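Local coordinates for RNA pseudouridylate synthase domain-containing protein 4 (Homo sapiens, PDB 5UBA) that converts selected uridines of mitochondrial RNA, among them one in the 16S ribosomal RNA, to pseudouridine, at residues H77-L82 with V89-W94; V120-P125 with L180-S185. One frame throughout, in Å; residues are numbered along the deposited sequence. Where two conformers were deposited one is given.

Contact 1: residues H77-L82 with V89-W94; sequences HLCHRL and VMVLAW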
loop_
_atom_site.group_PDB
_atom_site.type_symbol
_atom_site.label_atom_id
_atom_site.label_comp_id
_atom_site.label_asym_id
_atom_site.label_seq_id
_atom_site.Cartn_x
_atom_site.Cartn_y
_atom_site.Cartn_z
ATOM N N HIS A 77 -1.414 -15.625 13.528
ATOM C CA HIS A 77 -0.071 -15.182 13.227
ATOM C C HIS A 77 -0.016 -14.311 11.983
ATOM O O HIS A 77 -0.638 -14.615 10.965
ATOM C CB HIS A 77 0.805 -16.407 12.972
ATOM C CG HIS A 77 0.880 -17.312 14.151
ATOM N ND1 HIS A 77 1.856 -17.192 15.111
ATOM C CD2 HIS A 77 0.082 -18.328 14.541
ATOM C CE1 HIS A 77 1.651 -18.096 16.053
ATOM N NE2 HIS A 77 0.580 -18.796 15.734
ATOM N N LEU A 78 0.791 -13.268 12.087
ATOM C CA LEU A 78 1.136 -12.404 10.950
ATOM C C LEU A 78 1.953 -13.191 9.926
ATOM O O LEU A 78 2.821 -14.011 10.291
ATOM C CB LEU A 78 1.991 -11.224 11.404
ATOM C CG LEU A 78 1.369 -10.217 12.375
ATOM C CD1 LEU A 78 2.405 -9.218 12.862
ATOM C CD2 LEU A 78 0.169 -9.524 11.737
ATOM N N CYS A 79 1.647 -12.948 8.652
ATOM C CA CYS A 79 2.431 -13.492 7.519
ATOM C C CYS A 79 3.190 -12.467 6.689
ATOM O O CYS A 79 4.061 -12.844 5.917
ATOM C CB CYS A 79 1.490 -14.237 6.598
ATOM S SG CYS A 79 0.684 -15.670 7.360
ATOM N N HIS A 80 2.790 -11.209 6.760
ATOM C CA HIS A 80 3.383 -10.105 6.017
ATOM C C HIS A 80 2.815 -8.818 6.584
ATOM O O HIS A 80 1.864 -8.840 7.372
ATOM C CB HIS A 80 3.090 -10.214 4.517
ATOM C CG HIS A 80 1.648 -10.072 4.167
ATOM N ND1 HIS A 80 1.190 -9.049 3.358
ATOM C CD2 HIS A 80 0.568 -10.835 4.474
ATOM C CE1 HIS A 80 -0.111 -9.202 3.174
ATOM N NE2 HIS A 80 -0.520 -10.246 3.876
ATOM N N ARG A 81 3.387 -7.702 6.186
ATOM C CA ARG A 81 2.983 -6.422 6.769
ATOM C C ARG A 81 2.436 -5.500 5.690
ATOM O O ARG A 81 2.784 -5.618 4.515
ATOM C CB ARG A 81 4.164 -5.790 7.535
ATOM C CG ARG A 81 5.185 -5.004 6.717
ATOM C CD ARG A 81 5.860 -5.816 5.633
ATOM N N LEU A 82 1.528 -4.631 6.108
ATOM C CA LEU A 82 1.052 -3.492 5.338
ATOM C C LEU A 82 1.270 -2.269 6.185
ATOM O O LEU A 82 1.176 -2.340 7.408
ATOM C CB LEU A 82 -0.449 -3.589 5.055
ATOM C CG LEU A 82 -0.968 -4.652 4.102
ATOM C CD1 LEU A 82 -2.472 -4.501 3.940
ATOM C CD2 LEU A 82 -0.251 -4.601 2.764
ATOM N N VAL A 89 -5.807 -6.279 1.292
ATOM C CA VAL A 89 -5.601 -7.715 1.533
ATOM C C VAL A 89 -4.467 -7.985 2.512
ATOM O O VAL A 89 -3.328 -7.563 2.321
ATOM C CB VAL A 89 -5.282 -8.484 0.220
ATOM C CG1 VAL A 89 -5.096 -9.975 0.530
ATOM C CG2 VAL A 89 -6.382 -8.344 -0.807
ATOM N N MET A 90 -4.791 -8.713 3.575
ATOM C CA MET A 90 -3.797 -9.079 4.586
ATOM C C MET A 90 -4.060 -10.512 5.062
ATOM O O MET A 90 -5.141 -10.825 5.572
ATOM C CB MET A 90 -3.789 -8.083 5.748
ATOM C CG MET A 90 -2.711 -8.363 6.773
ATOM S SD MET A 90 -2.744 -7.097 8.044
ATOM C CE MET A 90 -1.492 -7.754 9.139
ATOM N N VAL A 91 -3.043 -11.361 4.900
ATOM C CA VAL A 91 -3.114 -12.784 5.194
ATOM C C VAL A 91 -2.586 -13.070 6.613
ATOM O O VAL A 91 -1.504 -12.640 6.990
ATOM C CB VAL A 91 -2.259 -13.595 4.187
ATOM C CG1 VAL A 91 -2.296 -15.072 4.513
ATOM C CG2 VAL A 91 -2.718 -13.354 2.761
ATOM N N LEU A 92 -3.409 -13.782 7.370
ATOM C CA LEU A 92 -3.061 -14.286 8.692
ATOM C C LEU A 92 -3.122 -15.805 8.642
ATOM O O LEU A 92 -3.838 -16.376 7.838
ATOM C CB LEU A 92 -4.088 -13.796 9.722
ATOM C CG LEU A 92 -4.336 -12.297 9.780
ATOM C CD1 LEU A 92 -5.461 -11.949 10.763
ATOM C CD2 LEU A 92 -3.079 -11.571 10.161
ATOM N N ALA A 93 -2.351 -16.465 9.518
ATOM C CA ALA A 93 -2.341 -17.922 9.595
ATOM C C ALA A 93 -2.623 -18.435 11.000
ATOM O O ALA A 93 -2.132 -17.867 11.970
ATOM C CB ALA A 93 -1.003 -18.465 9.157
ATOM N N TRP A 94 -3.327 -19.540 11.059
ATOM C CA TRP A 94 -3.605 -20.211 12.338
ATOM C C TRP A 94 -2.356 -20.811 13.001
ATOM O O TRP A 94 -2.184 -20.704 14.216
ATOM C CB TRP A 94 -4.622 -21.325 12.091
ATOM C CG TRP A 94 -5.976 -20.820 11.822
ATOM C CD1 TRP A 94 -6.687 -20.909 10.666
ATOM C CD2 TRP A 94 -6.814 -20.144 12.763
ATOM N NE1 TRP A 94 -7.921 -20.308 10.824
ATOM C CE2 TRP A 94 -8.016 -19.823 12.098
ATOM C CE3 TRP A 94 -6.651 -19.756 14.097
ATOM C CZ2 TRP A 94 -9.077 -19.144 12.740
ATOM C CZ3 TRP A 94 -7.707 -19.094 14.734
ATOM C CH2 TRP A 94 -8.887 -18.793 14.047
HETATM O O HOH W 1 -0.036 -10.678 8.081
#

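Contact 2: residues V120-P125 with L180-S185; sequences VHVPMP and LSSTLS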
loop_
_atom_site.group_PDB
_atom_site.type_symbol
_atom_site.label_atom_id
_atom_site.label_comp_id
_atom_site.label_asym_id
_atom_site.label_seq_id
_atom_site.Cartn_x
_atom_site.Cartn_y
_atom_site.Cartn_z
ATOM N N VAL A 120 -1.626 11.934 -8.534
ATOM C CA VAL A 120 -1.687 13.298 -9.008
ATOM C C VAL A 120 -0.735 13.293 -10.225
ATOM O O VAL A 120 0.407 12.847 -10.116
ATOM C CB VAL A 120 -1.181 14.242 -7.898
ATOM C CG1 VAL A 120 -1.089 15.681 -8.397
ATOM C CG2 VAL A 120 -2.053 14.112 -6.654
ATOM N N HIS A 121 -1.198 13.727 -11.369
ATOM C CA HIS A 121 -0.460 13.613 -12.614
ATOM C C HIS A 121 -0.496 12.186 -13.117
ATOM O O HIS A 121 -0.680 11.216 -12.353
ATOM C CB HIS A 121 1.003 14.106 -12.543
ATOM C CG HIS A 121 1.173 15.397 -11.807
ATOM N ND1 HIS A 121 0.474 16.540 -12.138
ATOM C CD2 HIS A 121 1.956 15.725 -10.752
ATOM C CE1 HIS A 121 0.814 17.512 -11.312
ATOM N NE2 HIS A 121 1.708 17.046 -10.458
ATOM N N VAL A 122 -0.262 12.061 -14.413
ATOM C CA VAL A 122 -0.388 10.792 -15.125
ATOM C C VAL A 122 1.000 10.282 -15.481
ATOM O O VAL A 122 1.751 10.968 -16.194
ATOM C CB VAL A 122 -1.209 10.972 -16.417
ATOM C CG1 VAL A 122 -1.368 9.647 -17.154
ATOM C CG2 VAL A 122 -2.566 11.613 -16.133
ATOM N N PRO A 123 1.360 9.066 -15.041
ATOM C CA PRO A 123 2.674 8.532 -15.350
ATOM C C PRO A 123 3.000 8.495 -16.865
ATOM O O PRO A 123 2.138 8.176 -17.665
ATOM C CB PRO A 123 2.602 7.122 -14.798
ATOM C CG PRO A 123 1.698 7.257 -13.617
ATOM C CD PRO A 123 0.650 8.217 -14.056
ATOM N N MET A 124 4.239 8.837 -17.184
ATOM C CA MET A 124 4.760 8.793 -18.578
ATOM C C MET A 124 6.095 8.036 -18.573
ATOM O O MET A 124 7.006 8.449 -17.867
ATOM C CB MET A 124 4.973 10.206 -19.087
ATOM C CG MET A 124 5.431 10.330 -20.545
ATOM S SD MET A 124 5.744 12.070 -20.836
ATOM C CE MET A 124 4.153 12.746 -20.392
ATOM N N PRO A 125 6.230 6.942 -19.331
ATOM C CA PRO A 125 5.164 6.300 -20.097
ATOM C C PRO A 125 4.054 5.745 -19.201
ATOM O O PRO A 125 4.241 5.629 -17.998
ATOM C CB PRO A 125 5.881 5.130 -20.776
ATOM C CG PRO A 125 7.306 5.533 -20.830
ATOM C CD PRO A 125 7.537 6.304 -19.564
ATOM N N LEU A 180 -4.310 2.315 -15.374
ATOM C CA LEU A 180 -5.589 1.660 -15.680
ATOM C C LEU A 180 -6.632 2.614 -16.254
ATOM O O LEU A 180 -7.483 2.212 -17.057
ATOM C CB LEU A 180 -6.163 1.040 -14.417
ATOM C CG LEU A 180 -5.332 -0.062 -13.765
ATOM C CD1 LEU A 180 -6.036 -0.539 -12.496
ATOM C CD2 LEU A 180 -5.059 -1.186 -14.768
ATOM N N SER A 181 -6.591 3.844 -15.774
ATOM C CA SER A 181 -7.524 4.901 -16.166
ATOM C C SER A 181 -6.836 6.226 -15.950
ATOM O O SER A 181 -6.068 6.369 -14.993
ATOM C CB SER A 181 -8.794 4.848 -15.309
ATOM O OG SER A 181 -9.725 5.832 -15.720
ATOM N N SER A 182 -7.124 7.220 -16.803
ATOM C CA SER A 182 -6.562 8.535 -16.628
ATOM C C SER A 182 -7.437 9.645 -17.184
ATOM O O SER A 182 -8.272 9.430 -18.080
ATOM C CB SER A 182 -5.156 8.653 -17.214
ATOM O OG SER A 182 -5.173 8.357 -18.604
ATOM N N THR A 183 -7.252 10.811 -16.596
ATOM C CA THR A 183 -7.768 12.066 -17.163
ATOM C C THR A 183 -6.550 12.794 -17.690
ATOM O O THR A 183 -5.582 12.138 -18.058
ATOM C CB THR A 183 -8.559 12.868 -16.120
ATOM O OG1 THR A 183 -7.691 13.218 -15.036
ATOM C CG2 THR A 183 -9.734 12.105 -15.632
ATOM N N LEU A 184 -6.587 14.119 -17.803
ATOM C CA LEU A 184 -5.391 14.860 -18.171
ATOM C C LEU A 184 -4.552 15.146 -16.936
ATOM O O LEU A 184 -3.412 15.573 -17.068
ATOM C CB LEU A 184 -5.751 16.169 -18.879
ATOM C CG LEU A 184 -6.742 16.050 -20.031
ATOM C CD1 LEU A 184 -6.901 17.426 -20.664
ATOM C CD2 LEU A 184 -6.287 15.005 -21.031
ATOM N N SER A 185 -5.124 14.909 -15.745
ATOM C CA SER A 185 -4.527 15.370 -14.500
ATOM C C SER A 185 -4.434 14.349 -13.363
ATOM O O SER A 185 -3.779 14.615 -12.373
ATOM C CB SER A 185 -5.338 16.578 -14.020
ATOM O OG SER A 185 -6.696 16.237 -13.830
HETATM O O HOH W 2 -1.543 16.764 -13.665
HETATM O O HOH W 3 -0.267 14.530 -15.955
#

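Contact 1: residues H77-L82 with V89-W94
His77 and Ala93 pair antiparallel through two backbone hydrogen bonds, His77 N to Ala93 O at 2.8 Å and Ala93 N to His77 O at 2.9 Å, and Leu78 faces Leu92 in the next, non-hydrogen-bonded pair. Beyond Leu78 the first segment leaves the strand, and a water takes over: it accepts from Cys79 N and donates to the carbonyls of His80 and Val91. His80 NE2 then accepts the backbone N-H of Val91 at 2.9 Å, almost perfectly straight at 179° and close to the ring plane. A chi1 of 65° sets CG between the backbone N and the carbonyl carbon and brings the ring against strand 89-93. Replacing the imidazole by an alanine would probably leave the Val91 N-H without its acceptor and open a gap beside Met90 and Val91. On the face carrying Leu78 and Leu92, Leu78 CD2 meets CE of the fully extended Met90 at 3.6 Å; the two leucines lie alongside each other. Cys79 SG rests on Ala93 CB at 3.7 Å. The His77 ring turns its edge to the backbone, CD2 lying 3.3 Å from Trp94 O. Leu82 lays CD1 against Val89 O; Arg81-Leu82-Asp83 match the arginine-leucine-aspartate signature of RluA-family synthases, with Asp83 the active-site residue by similarity, so the contact probably sits at the base of the catalytic loop. Strand 77-78 is an outermost strand of a four-stranded antiparallel sheet in which 89-93 also pairs with 36-41; Leu78 and Met90 pack on Ile57 of helix 57-69, while the His80 ring stacks on Phe106 of helix 96-107.

Contact 2: residues V120-P125 with L180-S185
An ST turn at the end of strand 175-182 shapes one side of this surface contact: Thr183 OG1 accepts the backbone N-H of Ser185 at 3.2 Å, and also that of Ser186, curling the chain towards strand 186-193. Against this turn lies the loop that follows strand 112-120. His121 N donates to Ser185 O at 2.9 Å; the bond is bent to 150°, and the donor stands 44° out of the carbonyl plane. Val122 brings the main side-chain contact. With CG1 anti to the backbone N (chi1 -179°), both methyls lie on the same part of the turn: CG1 touches Ser182 CB at 3.9 Å, while CG2, also close to that carbon, sits 3.6 Å from Thr183 O. At the edge of the His121 ring a water approaches ND1 at a doubtful, unusually short distance and gives a weak bond to Ser185 O. A second water accepts from Val122 N at 2.9 Å and donates weakly to Leu184 O. Pro123, next in the loop, packs on Tyr177 and Val179 of strand 175-182. With no charged pair between loop and turn, the chemistry implies a modest, partly hydrated junction that rests on one backbone bond, the apolar packing of Val122 and weakly held water, with the threonine hydroxyl fixing the turn.

How the contacts relate
From the N terminus, contact 1 comes first, with six residues, 83-88, between its segments, strand 86-87 among them; Asp83, the active-site residue by similarity, lies in that loop. The chain then runs through helix 96-107 and strand 112-120 before contact 2 opens. Contact 2 closes a much longer excursion of 54 residues, with no helix in its modelled part and residues 137-146 not modelled, that returns along strand 175-182. The two loops are in series, neither nested nor crossed. Contact 1 belongs to the four-stranded sheet and contact 2 to an outer end of the seven-stranded sheet, on opposite sides of the chain's centre, with their own centres about 32 Å apart.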